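Local structure of short chain dehydrogenase (Mycobacterium smegmatis, 3UCX) at residues 65-68 against 74-77; 111-116 against 157-162; 218-223 against 227-232; 239-244 against 248-253. The protein probably catalyses an oxidation-reduction reaction, as a short-chain dehydrogenase with the Rossmann-type fold that in this family binds a nicotinamide cofactor. All blocks are in the same frame, centred on the assembly; numbering follows the deposited sequence.

Contact 1 of 4, residues 65-68 against 74-77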
loop_
_atom_site.group_PDB
_atom_site.type_symbol
_atom_site.label_atom_id
_atom_site.label_comp_id
_atom_site.label_asym_id
_atom_site.label_seq_id
_atom_site.Cartn_x
_atom_site.Cartn_y
_atom_site.Cartn_z
ATOM N N VAL A 65 -14.273 33.639 11.312
ATOM C CA VAL A 65 -13.969 34.389 10.097
ATOM C C VAL A 65 -14.584 33.729 8.869
ATOM O O VAL A 65 -14.151 32.660 8.440
ATOM C CB VAL A 65 -12.445 34.547 9.862
ATOM C CG1 VAL A 65 -12.185 35.485 8.691
ATOM C CG2 VAL A 65 -11.739 35.040 11.120
ATOM N N GLY A 66 -15.571 34.398 8.278
ATOM C CA GLY A 66 -16.165 33.949 7.017
ATOM C C GLY A 66 -15.122 33.921 5.925
ATOM O O GLY A 66 -14.517 34.946 5.610
ATOM N N THR A 67 -14.891 32.741 5.360
ATOM C CA THR A 67 -13.795 32.524 4.416
ATOM C C THR A 67 -14.191 31.519 3.331
ATOM O O THR A 67 -14.574 30.374 3.620
ATOM C CB THR A 67 -12.540 31.961 5.133
ATOM O OG1 THR A 67 -12.176 32.821 6.203
ATOM C CG2 THR A 67 -11.347 31.835 4.181
ATOM N N ASP A 68 -14.074 31.948 2.085
ATOM C CA ASP A 68 -14.114 31.047 0.958
ATOM C C ASP A 68 -12.660 30.680 0.651
ATOM O O ASP A 68 -11.889 31.499 0.135
ATOM C CB ASP A 68 -14.769 31.737 -0.233
ATOM C CG ASP A 68 -14.841 30.858 -1.442
ATOM O OD1 ASP A 68 -14.185 29.797 -1.491
ATOM O OD2 ASP A 68 -15.547 31.256 -2.364
ATOM N N GLN A 74 -9.570 36.217 0.294
ATOM C CA GLN A 74 -10.237 35.775 1.511
ATOM C C GLN A 74 -9.341 34.928 2.427
ATOM O O GLN A 74 -9.411 35.076 3.634
ATOM C CB GLN A 74 -11.524 35.038 1.180
ATOM C CG GLN A 74 -12.553 35.947 0.550
ATOM C CD GLN A 74 -13.936 35.378 0.571
ATOM O OE1 GLN A 74 -14.335 34.707 1.522
ATOM N NE2 GLN A 74 -14.691 35.638 -0.499
ATOM N N VAL A 75 -8.495 34.063 1.865
ATOM C CA VAL A 75 -7.531 33.352 2.713
ATOM C C VAL A 75 -6.507 34.324 3.289
ATOM O O VAL A 75 -6.111 34.183 4.444
ATOM C CB VAL A 75 -6.839 32.158 1.984
ATOM C CG1 VAL A 75 -5.702 31.599 2.822
ATOM C CG2 VAL A 75 -7.857 31.068 1.698
ATOM N N ALA A 76 -6.094 35.336 2.511
ATOM C CA ALA A 76 -5.161 36.332 3.023
ATOM C C ALA A 76 -5.773 37.081 4.190
ATOM O O ALA A 76 -5.102 37.343 5.195
ATOM C CB ALA A 76 -4.718 37.306 1.924
ATOM N N HIS A 77 -7.052 37.416 4.064
ATOM C CA HIS A 77 -7.781 38.071 5.148
ATOM C C HIS A 77 -7.861 37.196 6.386
ATOM O O HIS A 77 -7.614 37.673 7.491
ATOM C CB HIS A 77 -9.179 38.498 4.675
ATOM C CG HIS A 77 -10.044 39.103 5.758
ATOM N ND1 HIS A 77 -9.804 40.323 6.285
ATOM C CD2 HIS A 77 -11.195 38.622 6.392
ATOM C CE1 HIS A 77 -10.734 40.605 7.215
ATOM N NE2 HIS A 77 -11.587 39.566 7.283
HETATM O O HOH W 1 -11.847 35.728 4.816
#

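Contact 2 of 4, residues 111-116 against 157-162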
loop_
_atom_site.group_PDB
_atom_site.type_symbol
_atom_site.label_atom_id
_atom_site.label_comp_id
_atom_site.label_asym_id
_atom_site.label_seq_id
_atom_site.Cartn_x
_atom_site.Cartn_y
_atom_site.Cartn_z
ATOM N N GLU A 111 -17.252 19.896 -14.577
ATOM C CA GLU A 111 -17.371 21.057 -13.696
ATOM C C GLU A 111 -17.435 20.641 -12.220
ATOM O O GLU A 111 -16.769 21.250 -11.377
ATOM C CB GLU A 111 -18.597 21.899 -14.108
ATOM C CG GLU A 111 -19.080 22.905 -13.076
ATOM C CD GLU A 111 -20.454 23.484 -13.423
ATOM O OE1 GLU A 111 -20.519 24.258 -14.390
ATOM O OE2 GLU A 111 -21.463 23.155 -12.739
ATOM N N HIS A 112 -18.208 19.600 -11.902
ATOM C CA HIS A 112 -18.296 19.118 -10.513
ATOM C C HIS A 112 -16.959 18.660 -9.980
ATOM O O HIS A 112 -16.599 18.946 -8.833
ATOM C CB HIS A 112 -19.307 17.975 -10.405
ATOM C CG HIS A 112 -19.295 17.275 -9.071
ATOM N ND1 HIS A 112 -19.844 17.823 -7.961
ATOM C CD2 HIS A 112 -18.751 16.047 -8.677
ATOM C CE1 HIS A 112 -19.665 16.979 -6.909
ATOM N NE2 HIS A 112 -19.001 15.896 -7.352
ATOM N N MET A 113 -16.234 17.890 -10.790
ATOM C CA MET A 113 -14.943 17.367 -10.367
ATOM C C MET A 113 -13.912 18.496 -10.225
ATOM O O MET A 113 -13.111 18.487 -9.278
ATOM C CB MET A 113 -14.490 16.289 -11.330
ATOM C CG MET A 113 -15.416 15.075 -11.312
ATOM S SD MET A 113 -14.831 13.700 -12.313
ATOM C CE MET A 113 -15.205 14.322 -13.958
ATOM N N ARG A 114 -13.925 19.463 -11.143
ATOM C CA ARG A 114 -13.036 20.646 -11.001
ATOM C C ARG A 114 -13.329 21.388 -9.705
ATOM O O ARG A 114 -12.403 21.796 -9.018
ATOM C CB ARG A 114 -13.149 21.608 -12.178
ATOM C CG ARG A 114 -12.743 21.007 -13.511
ATOM C CD ARG A 114 -12.670 22.053 -14.616
ATOM N NE ARG A 114 -12.491 21.412 -15.909
ATOM C CZ ARG A 114 -13.450 21.215 -16.806
ATOM N NH1 ARG A 114 -14.682 21.661 -16.584
ATOM N NH2 ARG A 114 -13.173 20.587 -17.947
ATOM N N ASP A 115 -14.615 21.568 -9.383
ATOM C CA ASP A 115 -15.028 22.237 -8.146
ATOM C C ASP A 115 -14.617 21.432 -6.910
ATOM O O ASP A 115 -14.188 22.022 -5.914
ATOM C CB ASP A 115 -16.544 22.452 -8.094
ATOM C CG ASP A 115 -17.043 23.502 -9.063
ATOM O OD1 ASP A 115 -16.245 24.286 -9.598
ATOM O OD2 ASP A 115 -18.284 23.544 -9.288
ATOM N N ALA A 116 -14.741 20.103 -6.964
ATOM C CA ALA A 116 -14.322 19.238 -5.839
ATOM C C ALA A 116 -12.802 19.382 -5.552
ATOM O O ALA A 116 -12.373 19.540 -4.399
ATOM C CB ALA A 116 -14.677 17.778 -6.117
ATOM N N TYR A 157 -18.165 6.210 -6.143
ATOM C CA TYR A 157 -17.333 7.030 -5.280
ATOM C C TYR A 157 -16.188 7.723 -6.025
ATOM O O TYR A 157 -15.316 8.298 -5.382
ATOM C CB TYR A 157 -16.729 6.152 -4.171
ATOM C CG TYR A 157 -17.693 5.670 -3.120
ATOM C CD1 TYR A 157 -17.867 6.379 -1.940
ATOM C CD2 TYR A 157 -18.407 4.489 -3.283
ATOM C CE1 TYR A 157 -18.740 5.924 -0.960
ATOM C CE2 TYR A 157 -19.271 4.029 -2.310
ATOM C CZ TYR A 157 -19.426 4.754 -1.152
ATOM O OH TYR A 157 -20.286 4.320 -0.173
ATOM N N GLY A 158 -16.182 7.672 -7.360
ATOM C CA GLY A 158 -15.036 8.129 -8.144
ATOM C C GLY A 158 -14.609 9.587 -7.969
ATOM O O GLY A 158 -13.416 9.852 -7.770
ATOM N N ALA A 159 -15.534 10.536 -8.068
ATOM C CA ALA A 159 -15.139 11.942 -7.969
ATOM C C ALA A 159 -14.549 12.210 -6.599
ATOM O O ALA A 159 -13.558 12.918 -6.472
ATOM C CB ALA A 159 -16.331 12.881 -8.230
ATOM N N TYR A 160 -15.169 11.615 -5.582
ATOM C CA TYR A 160 -14.747 11.782 -4.192
ATOM C C TYR A 160 -13.377 11.133 -3.956
ATOM O O TYR A 160 -12.480 11.756 -3.387
ATOM C CB TYR A 160 -15.808 11.171 -3.269
ATOM C CG TYR A 160 -15.721 11.567 -1.819
ATOM C CD1 TYR A 160 -15.575 12.888 -1.447
ATOM C CD2 TYR A 160 -15.879 10.629 -0.811
ATOM C CE1 TYR A 160 -15.522 13.255 -0.110
ATOM C CE2 TYR A 160 -15.823 10.998 0.526
ATOM C CZ TYR A 160 -15.631 12.309 0.857
ATOM O OH TYR A 160 -15.596 12.723 2.174
ATOM N N LYS A 161 -13.211 9.897 -4.412
ATOM C CA LYS A 161 -11.901 9.238 -4.334
ATOM C C LYS A 161 -10.794 10.013 -5.090
ATOM O O LYS A 161 -9.650 10.113 -4.607
ATOM C CB LYS A 161 -11.977 7.801 -4.850
ATOM C CG LYS A 161 -10.669 6.988 -4.778
ATOM C CD LYS A 161 -10.844 5.682 -5.528
ATOM C CE LYS A 161 -9.627 4.756 -5.614
ATOM N NZ LYS A 161 -9.176 4.430 -4.268
ATOM N N MET A 162 -11.136 10.549 -6.254
ATOM C CA MET A 162 -10.150 11.286 -7.058
ATOM C C MET A 162 -9.626 12.507 -6.308
ATOM O O MET A 162 -8.412 12.699 -6.199
ATOM C CB MET A 162 -10.716 11.725 -8.402
ATOM C CG MET A 162 -9.812 12.719 -9.169
ATOM S SD MET A 162 -10.708 13.548 -10.497
ATOM C CE MET A 162 -10.977 12.125 -11.545
#

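Contact 3 of 4, residues 218-223 against 227-232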
loop_
_atom_site.group_PDB
_atom_site.type_symbol
_atom_site.label_atom_id
_atom_site.label_comp_id
_atom_site.label_asym_id
_atom_site.label_seq_id
_atom_site.Cartn_x
_atom_site.Cartn_y
_atom_site.Cartn_z
ATOM N N ASN A 218 -26.459 -0.940 10.540
ATOM C CA ASN A 218 -25.786 -2.235 10.559
ATOM C C ASN A 218 -25.154 -2.556 9.194
ATOM O O ASN A 218 -24.047 -3.089 9.145
ATOM C CB ASN A 218 -26.753 -3.365 10.984
ATOM C CG ASN A 218 -27.206 -3.252 12.434
ATOM O OD1 ASN A 218 -26.488 -2.747 13.302
ATOM N ND2 ASN A 218 -28.404 -3.766 12.710
ATOM N N ALA A 219 -25.830 -2.226 8.089
ATOM C CA ALA A 219 -25.233 -2.413 6.764
ATOM C C ALA A 219 -23.957 -1.571 6.610
ATOM O O ALA A 219 -22.950 -2.061 6.095
ATOM C CB ALA A 219 -26.229 -2.133 5.615
ATOM N N ALA A 220 -23.991 -0.332 7.074
ATOM C CA ALA A 220 -22.840 0.546 6.977
ATOM C C ALA A 220 -21.669 0.009 7.820
ATOM O O ALA A 220 -20.498 0.118 7.413
ATOM C CB ALA A 220 -23.210 1.951 7.419
ATOM N N ALA A 221 -21.983 -0.567 8.987
ATOM C CA ALA A 221 -20.962 -1.043 9.933
ATOM C C ALA A 221 -20.471 -2.475 9.702
ATOM O O ALA A 221 -19.517 -2.923 10.361
ATOM C CB ALA A 221 -21.472 -0.881 11.359
ATOM N N ALA A 222 -21.095 -3.189 8.751
ATOM C CA ALA A 222 -20.891 -4.639 8.608
ATOM C C ALA A 222 -19.476 -4.983 8.187
ATOM O O ALA A 222 -18.958 -6.004 8.578
ATOM C CB ALA A 222 -21.910 -5.246 7.614
ATOM N N GLY A 223 -18.840 -4.123 7.399
ATOM C CA GLY A 223 -17.475 -4.391 6.933
ATOM C C GLY A 223 -16.421 -4.140 8.009
ATOM O O GLY A 223 -15.272 -4.588 7.873
ATOM N N LYS A 227 -17.920 -3.845 14.290
ATOM C CA LYS A 227 -19.351 -3.807 13.989
ATOM C C LYS A 227 -20.012 -2.585 14.593
ATOM O O LYS A 227 -21.139 -2.645 15.097
ATOM C CB LYS A 227 -20.035 -5.088 14.454
ATOM C CG LYS A 227 -19.322 -6.347 14.008
ATOM C CD LYS A 227 -19.216 -6.433 12.501
ATOM C CE LYS A 227 -18.295 -7.575 12.132
ATOM N NZ LYS A 227 -18.024 -7.631 10.677
ATOM N N ARG A 228 -19.283 -1.469 14.539
ATOM C CA ARG A 228 -19.826 -0.157 14.901
ATOM C C ARG A 228 -19.132 0.882 14.042
ATOM O O ARG A 228 -18.024 0.653 13.557
ATOM C CB ARG A 228 -19.610 0.176 16.382
ATOM C CG ARG A 228 -18.219 -0.020 16.939
ATOM C CD ARG A 228 -18.173 0.267 18.434
ATOM N NE ARG A 228 -16.883 -0.099 19.076
ATOM C CZ ARG A 228 -15.829 0.720 19.194
ATOM N NH1 ARG A 228 -15.866 1.942 18.692
ATOM N NH2 ARG A 228 -14.726 0.317 19.817
ATOM N N LEU A 229 -19.800 2.006 13.834
ATOM C CA LEU A 229 -19.197 3.123 13.120
ATOM C C LEU A 229 -18.436 3.970 14.140
ATOM O O LEU A 229 -18.873 4.107 15.295
ATOM C CB LEU A 229 -20.297 3.962 12.460
ATOM C CG LEU A 229 -21.129 3.295 11.365
ATOM C CD1 LEU A 229 -22.129 4.300 10.808
ATOM C CD2 LEU A 229 -20.234 2.760 10.238
ATOM N N PRO A 230 -17.292 4.562 13.727
ATOM C CA PRO A 230 -16.656 5.507 14.617
ATOM C C PRO A 230 -17.537 6.730 14.838
ATOM O O PRO A 230 -18.309 7.106 13.956
ATOM C CB PRO A 230 -15.354 5.878 13.884
ATOM C CG PRO A 230 -15.669 5.674 12.474
ATOM C CD PRO A 230 -16.631 4.503 12.419
ATOM N N THR A 231 -17.441 7.297 16.032
ATOM C CA THR A 231 -18.202 8.480 16.416
ATOM C C THR A 231 -17.421 9.749 16.098
ATOM O O THR A 231 -16.214 9.690 15.863
ATOM C CB THR A 231 -18.472 8.505 17.910
ATOM O OG1 THR A 231 -17.231 8.657 18.615
ATOM C CG2 THR A 231 -19.230 7.210 18.377
ATOM N N GLU A 232 -18.119 10.880 16.103
ATOM C CA GLU A 232 -17.475 12.168 15.908
ATOM C C GLU A 232 -16.352 12.344 16.921
ATOM O O GLU A 232 -15.247 12.785 16.557
ATOM C CB GLU A 232 -18.494 13.303 16.003
ATOM C CG GLU A 232 -19.459 13.321 14.831
ATOM C CD GLU A 232 -20.454 14.463 14.890
ATOM O OE1 GLU A 232 -20.192 15.476 15.595
ATOM O OE2 GLU A 232 -21.484 14.357 14.191
HETATM O O HOH W 2 -23.500 -3.513 13.659
#

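Contact 4 of 4, residues 239-244 against 248-253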
loop_
_atom_site.group_PDB
_atom_site.type_symbol
_atom_site.label_atom_id
_atom_site.label_comp_id
_atom_site.label_asym_id
_atom_site.label_seq_id
_atom_site.Cartn_x
_atom_site.Cartn_y
_atom_site.Cartn_z
ATOM N N ILE A 239 -7.575 13.170 15.391
ATOM C CA ILE A 239 -7.117 14.463 14.867
ATOM C C ILE A 239 -6.361 15.230 15.952
ATOM O O ILE A 239 -5.288 15.785 15.713
ATOM C CB ILE A 239 -8.297 15.297 14.334
ATOM C CG1 ILE A 239 -8.888 14.632 13.097
ATOM C CG2 ILE A 239 -7.880 16.732 14.029
ATOM C CD1 ILE A 239 -10.260 15.153 12.727
ATOM N N LEU A 240 -6.924 15.266 17.153
ATOM C CA LEU A 240 -6.239 15.890 18.298
ATOM C C LEU A 240 -4.871 15.278 18.572
ATOM O O LEU A 240 -3.894 16.018 18.796
ATOM C CB LEU A 240 -7.106 15.845 19.556
ATOM C CG LEU A 240 -8.016 17.066 19.754
ATOM C CD1 LEU A 240 -8.997 17.242 18.595
ATOM C CD2 LEU A 240 -8.752 16.872 21.071
ATOM N N PHE A 241 -4.775 13.947 18.532
ATOM C CA PHE A 241 -3.494 13.261 18.712
ATOM C C PHE A 241 -2.464 13.744 17.684
ATOM O O PHE A 241 -1.368 14.182 18.056
ATOM C CB PHE A 241 -3.656 11.743 18.596
ATOM C CG PHE A 241 -2.369 11.003 18.424
ATOM C CD1 PHE A 241 -1.501 10.845 19.477
ATOM C CD2 PHE A 241 -2.019 10.494 17.204
ATOM C CE1 PHE A 241 -0.296 10.151 19.315
ATOM C CE2 PHE A 241 -0.826 9.814 17.021
ATOM C CZ PHE A 241 0.033 9.648 18.093
ATOM N N MET A 242 -2.852 13.691 16.408
ATOM C CA MET A 242 -1.969 14.116 15.310
ATOM C C MET A 242 -1.583 15.596 15.396
ATOM O O MET A 242 -0.486 15.973 14.982
ATOM C CB MET A 242 -2.631 13.856 13.960
ATOM C CG MET A 242 -2.639 12.402 13.533
ATOM S SD MET A 242 -0.952 11.785 13.300
ATOM C CE MET A 242 -1.237 10.381 12.216
ATOM N N ALA A 243 -2.488 16.427 15.923
ATOM C CA ALA A 243 -2.226 17.866 16.107
ATOM C C ALA A 243 -1.308 18.158 17.288
ATOM O O ALA A 243 -0.690 19.225 17.352
ATOM C CB ALA A 243 -3.540 18.630 16.270
ATOM N N SER A 244 -1.208 17.220 18.218
ATOM C CA SER A 244 -0.539 17.423 19.475
ATOM C C SER A 244 0.920 17.007 19.458
ATOM O O SER A 244 1.378 16.289 18.577
ATOM C CB SER A 244 -1.246 16.599 20.568
ATOM O OG SER A 244 -0.788 15.255 20.529
ATOM N N SER A 248 4.768 14.210 17.942
ATOM C CA SER A 248 5.923 15.002 17.444
ATOM C C SER A 248 6.935 14.197 16.611
ATOM O O SER A 248 7.755 14.785 15.875
ATOM C CB SER A 248 6.608 15.782 18.588
ATOM O OG SER A 248 7.113 14.894 19.563
ATOM N N GLY A 249 6.869 12.861 16.685
ATOM C CA GLY A 249 7.717 11.985 15.879
ATOM C C GLY A 249 7.057 11.525 14.597
ATOM O O GLY A 249 7.636 10.738 13.853
ATOM N N ILE A 250 5.857 12.033 14.329
ATOM C CA ILE A 250 5.006 11.493 13.263
ATOM C C ILE A 250 4.691 12.561 12.227
ATOM O O ILE A 250 4.114 13.614 12.533
ATOM C CB ILE A 250 3.673 10.927 13.810
ATOM C CG1 ILE A 250 3.961 9.861 14.877
ATOM C CG2 ILE A 250 2.818 10.410 12.640
ATOM C CD1 ILE A 250 2.689 9.391 15.593
ATOM N N THR A 251 5.121 12.307 11.003
ATOM C CA THR A 251 4.713 13.139 9.883
ATOM C C THR A 251 4.645 12.288 8.632
ATOM O O THR A 251 5.300 11.254 8.536
ATOM C CB THR A 251 5.651 14.349 9.692
ATOM O OG1 THR A 251 5.045 15.308 8.808
ATOM C CG2 THR A 251 7.026 13.890 9.144
ATOM N N GLY A 252 3.859 12.761 7.674
ATOM C CA GLY A 252 3.658 12.084 6.418
ATOM C C GLY A 252 2.705 10.889 6.448
ATOM O O GLY A 252 2.646 10.141 5.466
ATOM N N GLN A 253 1.946 10.734 7.534
ATOM C CA GLN A 253 1.169 9.512 7.775
ATOM C C GLN A 253 -0.320 9.745 7.624
ATOM O O GLN A 253 -0.804 10.851 7.824
ATOM C CB GLN A 253 1.439 8.963 9.181
ATOM C CG GLN A 253 2.912 8.721 9.458
ATOM C CD GLN A 253 3.621 7.934 8.362
ATOM O OE1 GLN A 253 3.097 6.945 7.856
ATOM N NE2 GLN A 253 4.851 8.381 7.990
#

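Contact 1 of 4, residues 65-68 against 74-77
Gln74 sets CG anti to its carbonyl carbon (chi1 -66°) and runs on extended beyond it (chi2 -163°), which carries its amide from helix 72-85 to the backbone that follows strand 62-66. There OE1 accepts the backbone N of Asp68 at 2.8 Å in a nearly straight bond, N-H...O 161°, although the donor stands well above the plane of the amide carbonyl. The same oxygen lies 3.5 Å from CB of Asp68, while the Asp68 carboxylate turns to Thr70 through OD1. In Thr67, with CG2 anti to the backbone N, the methyl lies 3.8 Å from the carbonyl O of Gln74; its OG1 is directed back along the strand and donates to Val65 O at 3.0 Å from above that carbonyl plane. The pairing is a beta-alpha connection of the Rossmann-type fold: the edge strand of the parallel sheet ends, a short turn follows, and the chain enters the next helix, where Gln74 N is bonded to Asp71 OD2. A water bridges the two backbones, giving one hydrogen to Gly66 O (2.9 Å) and the other to Gln74 O (2.8 Å). It also lies in the ring plane at the edge of His77. Further along the helix, His77 brings CD2 obliquely to within 4.0 Å of CG1 of Val65, a loose apolar touch. Val75 also packs on Arg126 and Leu127 of helix 110-130, and Leu78 packs on both Val65 and Thr67.

Contact 2 of 4, residues 111-116 against 157-162
The methyl of Ala159 is directed at helix 111-116 between two side chains of consecutive residues, His112 and Met113. The imidazole of His112 presents its edge, with CB of Ala159 close to the ring plane and 4.0 Å from CD2. CG of His112 is anti to the backbone N (chi1 171°), which swings the ring round to the partner helix although the CB bond does not aim there. Met113 comes from the next position with CB toward the partner, and its CG lies 3.9 Å from the same methyl. SD of Met113 lies 4.2 Å from CE of Met162, about one turn further along the second helix. No hydrogen bond spans the pair; the touching is through carbon and sulfur atoms and buries 171 Å² in all. Ser101 and Thr108 in the preceding loops touch His112 and Met113. Segment 157-162 carries the Tyr-x-x-x-Lys motif of the short-chain dehydrogenases, as Tyr157 and Lys161. The short axes are inclined by 31° with their N-to-C directions roughly the same way, 9.8 Å apart at closest approach. Helices 110-130 and 158-179 belong to the layer of the Rossmann-type fold that faces the second subunit, whose Phe122 packs on Met113 and Val121 on Met162.

Contact 3 of 4, residues 218-223 against 227-232
The last turn of helix 213-221 meets the returning chain through Ala220 and Ala221, which pack on Leu229. Earlier in the helix, Asn218 reaches that chain through a water that donates to its OD1 (3.1 Å) and to the carbonyl O of Lys227 (2.9 Å). Ala220 offers CB to CD2 of Leu229 at 4.2 Å, and that methyl also rests near the Ala220 carbonyl O. Ala221 is the most deeply covered residue of the helix end. Its CB points at the opposing segment and meets the backbone N of Arg228 at 3.9 Å as well as CD2 of Leu229 at 4.0 Å. Its carbonyl O lies 3.7 Å from CA of Lys227. At Ala222 the contact becomes polar: NZ of Lys227 donates to its carbonyl O at 2.8 Å, the donor tilted 26° from the carbonyl plane. The lysine reaches it by folding back, with a bend at chi2 (-59°) followed by an extended tail, and NZ also bonds to Ser224 O. Lys227 itself is in the left-handed helical region (phi 59°). Leu229 sits among Leu198 and Phe202 of helix 196-208 and Tyr192, while Arg228 extends the other way to Ser248 O of the third subunit and to Glu234. Both segments belong to the region between strand 184-190 and helix 232-243 of the Rossmann-type fold, which in this family often covers the substrate site. The chain thus runs from helix 213-221 past helix 196-208 to helix 232-243, whose N-cap is Thr231, its OG1 bonded to Glu234 N.

Contact 4 of 4, residues 239-244 against 248-253
Ile250 packs against the end of helix 232-243 in the helix-to-strand connection that leads into 254-257, the last strand of the Rossmann-type sheet. Apolar contacts carry the pairing, each branch of the isoleucine serving a different residue. CD1 comes within 3.7 Å of CZ of Phe241, the isoleucine side chain running at about a right angle to the phenylalanine's. CG2 of Ile250 meets SD of Met242 at 4.1 Å, again with the side chains crossed; the methionine's bend at chi2 (-63°) turns the sulfur toward CG2, and its CE touches the same methyl. CE then continues to CB of Gln253, 4.3 Å away. Met242 also touches Val143 and Asn186 of the sheet, and the Phe241 ring stacks on Phe241 of the third subunit, so the local packing lies at a subunit interface.

Hydrogen bonds are confined to each segment or go to outside partners. Arg184 NH1 serves the carbonyl O atoms of both Met242 and Ile250, joining the two segments through a third element, and Asn186 bonds the backbone at Ile250 and Gln253. Ser248 OG and Gln253 reach the third subunit, at Glu234 and Tyr262 respectively. Gln253 NE2 also donates to Thr251 O at 3.0 Å (N-H...O 147°). At the helix end, Phe241 O accepts twice from Ser244: from N at 3.0 Å and from OG at 2.8 Å, the hydroxyl tilted 19° from the carbonyl plane.

In the fold
Contacts 2 and 4 are buried, whereas contacts 1 and 3 are only partly so and use water bridges and direct hydrogen bonds across their segments. Contacts 2 and 4 are joined by van der Waals packing, with no hydrogen bond across the segments. Contact 2 links two helices far apart in sequence; the other three close short connections beside a helix. Contacts 3 and 4 flank the same helix 232-243, one leading into its start and one at its end, and meet the third subunit, while contact 2 meets the second. Contact 1, at the edge strand 62-66, touches no other chain; its centre is about 35 Å from that of contact 3, across the chain's centre.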